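Local coordinates for B-agarase (Agarivorans gilvus, PDB 5Z6P), which is an agarase of glycoside hydrolase family 50 that probably cleaves the beta-galactosidic linkages of agarose, at residues G516-H521 against L577-A582; N557-T562 against V584-L589. One frame throughout, in Å; residues are numbered along the deposited sequence.

Contact 1: residues G516-H521 against L577-A582; sequences GSIDGH and LTHNSA
The imidazole of H579 meets D519 at its edge, where OD1 lies near the ring plane beside NE2, while I518 reaches it obliquely with CG2. One face carries the backbone carbonyl of L577, two residues earlier in the chain, whose O sits 3.4 Å above the plane and displaced toward the rim. The side chains of D519 and H579 cross at about a right angle, and the carboxylate plane is turned 65° from the ring. NE2 of H579 donates to OD1 of D519 over 3.4 Å, but the bond is weak, bent to 144° at the hydrogen. OD2 of D519 comes to 3.7 Å from CD2 of H579. The stronger polar tie of the ring is at ND1, which is hydrogen-bonded to Y587 OH; this probably helps to fix the rotation of the imidazole. I518 holds CG2 anti to its backbone N, which sends this methyl toward H579; it rests 4.1 Å from both CB and CG of the histidine. Behind D519, the turn is closed by S517, whose OG accepts from G520 N at 3.1 Å. Each segment carries an N-cap: S517 begins the short helix 518-521, and N580, with OD1 taking Q583 N, begins helix 581-609. The pairing thus joins two capped helix starts at the surface of the glycosidase region, one of them reached through a loop histidine.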
loop_
_atom_site.group_PDB
_atom_site.type_symbol
_atom_site.label_atom_id
_atom_site.label_comp_id
_atom_site.label_asym_id
_atom_site.label_seq_id
_atom_site.Cartn_x
_atom_site.Cartn_y
_atom_site.Cartn_z
ATOM N N GLY A 516 -10.869 -3.327 15.256
ATOM C CA GLY A 516 -10.348 -2.552 16.376
ATOM C C GLY A 516 -11.381 -1.709 17.104
ATOM O O GLY A 516 -11.147 -1.198 18.193
ATOM N N SER A 517 -12.529 -1.541 16.473
ATOM C CA SER A 517 -13.639 -0.822 17.062
ATOM C C SER A 517 -14.919 -1.363 16.446
ATOM O O SER A 517 -14.916 -1.728 15.274
ATOM C CB SER A 517 -13.521 0.686 16.795
ATOM O OG SER A 517 -14.019 1.014 15.504
ATOM N N ILE A 518 -16.009 -1.377 17.207
ATOM C CA ILE A 518 -17.280 -1.905 16.707
ATOM C C ILE A 518 -17.777 -1.152 15.487
ATOM O O ILE A 518 -18.147 -1.759 14.480
ATOM C CB ILE A 518 -18.391 -1.848 17.770
ATOM C CG1 ILE A 518 -17.972 -2.606 19.022
ATOM C CG2 ILE A 518 -19.710 -2.403 17.202
ATOM C CD1 ILE A 518 -17.784 -4.053 18.783
ATOM N N ASP A 519 -17.776 0.179 15.584
ATOM C CA ASP A 519 -18.331 1.013 14.531
ATOM C C ASP A 519 -17.521 0.908 13.251
ATOM O O ASP A 519 -18.063 1.023 12.163
ATOM C CB ASP A 519 -18.416 2.479 14.977
ATOM C CG ASP A 519 -19.624 2.751 15.861
ATOM O OD1 ASP A 519 -20.714 3.046 15.321
ATOM O OD2 ASP A 519 -19.488 2.673 17.100
ATOM N N GLY A 520 -16.217 0.706 13.385
ATOM C CA GLY A 520 -15.370 0.530 12.220
ATOM C C GLY A 520 -15.544 -0.854 11.618
ATOM O O GLY A 520 -15.833 -1.006 10.446
ATOM N N HIS A 521 -15.374 -1.862 12.457
ATOM C CA HIS A 521 -15.449 -3.257 12.055
ATOM C C HIS A 521 -16.782 -3.577 11.354
ATOM O O HIS A 521 -16.794 -4.095 10.236
ATOM C CB HIS A 521 -15.243 -4.136 13.299
ATOM C CG HIS A 521 -15.127 -5.604 13.019
ATOM N ND1 HIS A 521 -14.500 -6.468 13.889
ATOM C CD2 HIS A 521 -15.589 -6.365 11.998
ATOM C CE1 HIS A 521 -14.564 -7.697 13.410
ATOM N NE2 HIS A 521 -15.221 -7.661 12.264
ATOM N N LEU A 577 -28.203 2.484 17.723
ATOM C CA LEU A 577 -28.089 1.178 18.354
ATOM C C LEU A 577 -26.975 1.225 19.386
ATOM O O LEU A 577 -25.966 1.893 19.186
ATOM C CB LEU A 577 -27.818 0.088 17.309
ATOM C CG LEU A 577 -28.882 -0.123 16.223
ATOM C CD1 LEU A 577 -28.413 -1.153 15.207
ATOM C CD2 LEU A 577 -30.230 -0.523 16.813
ATOM N N THR A 578 -27.159 0.527 20.497
ATOM C CA THR A 578 -26.198 0.608 21.586
ATOM C C THR A 578 -25.013 -0.332 21.369
ATOM O O THR A 578 -24.002 -0.216 22.050
ATOM C CB THR A 578 -26.862 0.301 22.939
ATOM O OG1 THR A 578 -27.187 -1.094 23.020
ATOM C CG2 THR A 578 -28.132 1.129 23.095
ATOM N N HIS A 579 -25.152 -1.254 20.420
ATOM C CA HIS A 579 -24.102 -2.212 20.097
ATOM C C HIS A 579 -23.775 -3.143 21.274
ATOM O O HIS A 579 -22.616 -3.271 21.639
ATOM C CB HIS A 579 -22.817 -1.493 19.653
ATOM C CG HIS A 579 -23.008 -0.485 18.563
ATOM N ND1 HIS A 579 -24.055 -0.539 17.660
ATOM C CD2 HIS A 579 -22.293 0.611 18.225
ATOM C CE1 HIS A 579 -23.972 0.475 16.825
ATOM N NE2 HIS A 579 -22.905 1.190 17.144
ATOM N N ASN A 580 -24.769 -3.815 21.858
ATOM C CA ASN A 580 -24.467 -4.762 22.930
ATOM C C ASN A 580 -23.878 -6.030 22.337
ATOM O O ASN A 580 -23.681 -6.107 21.130
ATOM C CB ASN A 580 -25.710 -5.060 23.799
ATOM C CG ASN A 580 -26.912 -5.570 22.997
ATOM O OD1 ASN A 580 -26.772 -6.196 21.956
ATOM N ND2 ASN A 580 -28.099 -5.293 23.498
ATOM N N SER A 581 -23.585 -7.025 23.163
ATOM C CA SER A 581 -22.884 -8.198 22.645
ATOM C C SER A 581 -23.762 -9.016 21.700
ATOM O O SER A 581 -23.257 -9.633 20.765
ATOM C CB SER A 581 -22.367 -9.079 23.782
ATOM O OG SER A 581 -23.399 -9.413 24.675
ATOM N N ALA A 582 -25.071 -9.007 21.928
ATOM C CA ALA A 582 -25.988 -9.728 21.045
ATOM C C ALA A 582 -26.089 -9.057 19.675
ATOM O O ALA A 582 -26.057 -9.719 18.650
ATOM C CB ALA A 582 -27.352 -9.841 21.673
#

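Contact 2: residues N557-T562 against V584-L589; sequences NQSWQT and VEDYAL
A buried, nearly linear hydrogen bond between a tryptophan and an aspartate joins the C-terminal end of helix 553-560 to an early turn of helix 581-609. NE1 of W560 donates to OD2 of D586 at 2.8 Å, with 175° at the hydrogen. The acceptor lies almost in the indole plane, at the pyrrole edge, and offers its anti lone pair, the one turned away from OD1. Ring and carboxylate planes stand 45° apart. D586 keeps CG beside its own backbone N (chi1 -71°), and its CB leaves the helix toward 557-562, placing OD2 in front of the indole nitrogen. That oxygen is gripped twice, since Y550 OH also bonds to it, and OD1 forms a salt bridge with K549; these partners fix the carboxylate and probably stabilise its negative charge inside the packing. S559 stays at the margin of the contact, its OG 4.5 Å from OD2 of D586 and bonded instead to Y550 OH. Beyond W560 the chain leaves the helix at Q561 with positive phi, and T562 folds back: its N bonds to N557 O, and its OG1 donates to N557 OD1 at 2.6 Å. Around this centre, L546 of helix 537-550 touches both W560 and D586, L529 of helix 523-530 packs on the indole, and Q583 of helix 581-609 meets it as well.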
loop_
_atom_site.group_PDB
_atom_site.type_symbol
_atom_site.label_atom_id
_atom_site.label_comp_id
_atom_site.label_asym_id
_atom_site.label_seq_id
_atom_site.Cartn_x
_atom_site.Cartn_y
_atom_site.Cartn_z
ATOM N N ASN A 557 -36.310 -7.522 20.045
ATOM C CA ASN A 557 -36.346 -6.437 21.020
ATOM C C ASN A 557 -35.719 -6.842 22.346
ATOM O O ASN A 557 -34.974 -6.074 22.932
ATOM C CB ASN A 557 -37.777 -5.954 21.239
ATOM C CG ASN A 557 -38.257 -5.013 20.129
ATOM O OD1 ASN A 557 -37.456 -4.402 19.428
ATOM N ND2 ASN A 557 -39.559 -4.903 19.972
ATOM N N GLN A 558 -36.016 -8.059 22.794
ATOM C CA GLN A 558 -35.429 -8.641 23.999
ATOM C C GLN A 558 -33.900 -8.679 23.909
ATOM O O GLN A 558 -33.196 -8.273 24.825
ATOM C CB GLN A 558 -35.973 -10.059 24.211
ATOM C CG GLN A 558 -35.862 -10.609 25.630
ATOM C CD GLN A 558 -36.037 -9.543 26.701
ATOM O OE1 GLN A 558 -35.093 -9.201 27.421
ATOM N NE2 GLN A 558 -37.254 -9.014 26.814
ATOM N N SER A 559 -33.407 -9.161 22.777
ATOM C CA SER A 559 -31.975 -9.306 22.542
ATOM C C SER A 559 -31.273 -7.967 22.312
ATOM O O SER A 559 -30.212 -7.727 22.869
ATOM C CB SER A 559 -31.754 -10.244 21.358
ATOM O OG SER A 559 -30.445 -10.141 20.848
ATOM N N TRP A 560 -31.881 -7.102 21.503
ATOM C CA TRP A 560 -31.286 -5.816 21.161
ATOM C C TRP A 560 -31.552 -4.727 22.203
ATOM O O TRP A 560 -30.932 -3.678 22.154
ATOM C CB TRP A 560 -31.804 -5.321 19.809
ATOM C CG TRP A 560 -31.209 -5.993 18.646
ATOM C CD1 TRP A 560 -30.578 -7.196 18.630
ATOM C CD2 TRP A 560 -31.168 -5.495 17.309
ATOM N NE1 TRP A 560 -30.159 -7.489 17.371
ATOM C CE2 TRP A 560 -30.504 -6.464 16.538
ATOM C CE3 TRP A 560 -31.640 -4.337 16.693
ATOM C CZ2 TRP A 560 -30.293 -6.301 15.175
ATOM C CZ3 TRP A 560 -31.424 -4.172 15.344
ATOM C CH2 TRP A 560 -30.763 -5.156 14.593
ATOM N N GLN A 561 -32.478 -4.992 23.122
ATOM C CA GLN A 561 -32.966 -3.998 24.079
ATOM C C GLN A 561 -33.524 -2.792 23.334
ATOM O O GLN A 561 -33.180 -1.655 23.628
ATOM C CB GLN A 561 -31.863 -3.585 25.058
ATOM C CG GLN A 561 -31.389 -4.704 26.000
ATOM C CD GLN A 561 -32.468 -5.185 26.972
ATOM O OE1 GLN A 561 -33.525 -4.570 27.103
ATOM N NE2 GLN A 561 -32.203 -6.298 27.649
ATOM N N THR A 562 -34.367 -3.073 22.342
ATOM C CA THR A 562 -35.026 -2.057 21.533
ATOM C C THR A 562 -36.542 -2.140 21.711
ATOM O O THR A 562 -37.030 -3.058 22.342
ATOM C CB THR A 562 -34.686 -2.210 20.037
ATOM O OG1 THR A 562 -34.985 -3.550 19.616
ATOM C CG2 THR A 562 -33.201 -1.893 19.779
ATOM N N VAL A 584 -23.807 -7.318 18.268
ATOM C CA VAL A 584 -22.539 -7.482 17.551
ATOM C C VAL A 584 -22.458 -8.869 16.909
ATOM O O VAL A 584 -22.006 -8.999 15.783
ATOM C CB VAL A 584 -21.326 -7.237 18.475
ATOM C CG1 VAL A 584 -20.029 -7.660 17.807
ATOM C CG2 VAL A 584 -21.258 -5.747 18.856
ATOM N N GLU A 585 -22.926 -9.901 17.608
ATOM C CA GLU A 585 -23.094 -11.209 16.970
ATOM C C GLU A 585 -23.934 -11.090 15.692
ATOM O O GLU A 585 -23.585 -11.648 14.667
ATOM C CB GLU A 585 -23.743 -12.214 17.929
ATOM C CG GLU A 585 -22.796 -12.813 18.966
ATOM C CD GLU A 585 -23.535 -13.351 20.194
ATOM O OE1 GLU A 585 -22.879 -13.609 21.222
ATOM O OE2 GLU A 585 -24.773 -13.505 20.139
ATOM N N ASP A 586 -25.027 -10.339 15.765
ATOM C CA ASP A 586 -25.886 -10.110 14.603
ATOM C C ASP A 586 -25.178 -9.282 13.512
ATOM O O ASP A 586 -25.299 -9.593 12.345
ATOM C CB ASP A 586 -27.203 -9.438 15.035
ATOM C CG ASP A 586 -28.122 -10.396 15.804
ATOM O OD1 ASP A 586 -28.020 -11.604 15.564
ATOM O OD2 ASP A 586 -28.925 -9.947 16.640
ATOM N N TYR A 587 -24.437 -8.243 13.891
ATOM C CA TYR A 587 -23.671 -7.480 12.899
ATOM C C TYR A 587 -22.742 -8.408 12.119
ATOM O O TYR A 587 -22.606 -8.284 10.906
ATOM C CB TYR A 587 -22.843 -6.347 13.541
ATOM C CG TYR A 587 -23.629 -5.324 14.338
ATOM C CD1 TYR A 587 -24.981 -5.113 14.108
ATOM C CD2 TYR A 587 -23.000 -4.561 15.318
ATOM C CE1 TYR A 587 -25.698 -4.171 14.852
ATOM C CE2 TYR A 587 -23.686 -3.642 16.053
ATOM C CZ TYR A 587 -25.031 -3.446 15.825
ATOM O OH TYR A 587 -25.689 -2.527 16.583
ATOM N N ALA A 588 -22.109 -9.340 12.826
ATOM C CA ALA A 588 -21.229 -10.322 12.195
ATOM C C ALA A 588 -21.963 -11.186 11.158
ATOM O O ALA A 588 -21.476 -11.377 10.051
ATOM C CB ALA A 588 -20.590 -11.203 13.248
ATOM N N LEU A 589 -23.122 -11.716 11.531
ATOM C CA LEU A 589 -23.939 -12.485 10.594
ATOM C C LEU A 589 -24.274 -11.656 9.343
ATOM O O LEU A 589 -24.181 -12.132 8.227
ATOM C CB LEU A 589 -25.241 -12.941 11.257
ATOM C CG LEU A 589 -25.180 -13.924 12.429
ATOM C CD1 LEU A 589 -26.574 -14.126 13.009
ATOM C CD2 LEU A 589 -24.574 -15.256 11.993
#

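In the fold
The two contacts have centres about 10 Å apart and share helix 581-609: contact 1 uses its N-terminal start and the loop before it, contact 2 the turns that follow. Their segments alternate along the chain, 516-521, 557-562, 577-582 and 584-589, so the two contacts cross in sequence. They also touch directly, through H579 and Y587 and through a probable hydrogen bond from N580 ND2 to S559 O. Together they tie the short helices 518-521 and 553-560 to the beginning of one long helix, within a helical outcrop of the glycosidase region well away from the chain's centre. Contact 2 is buried, whereas contact 1 lies at the surface.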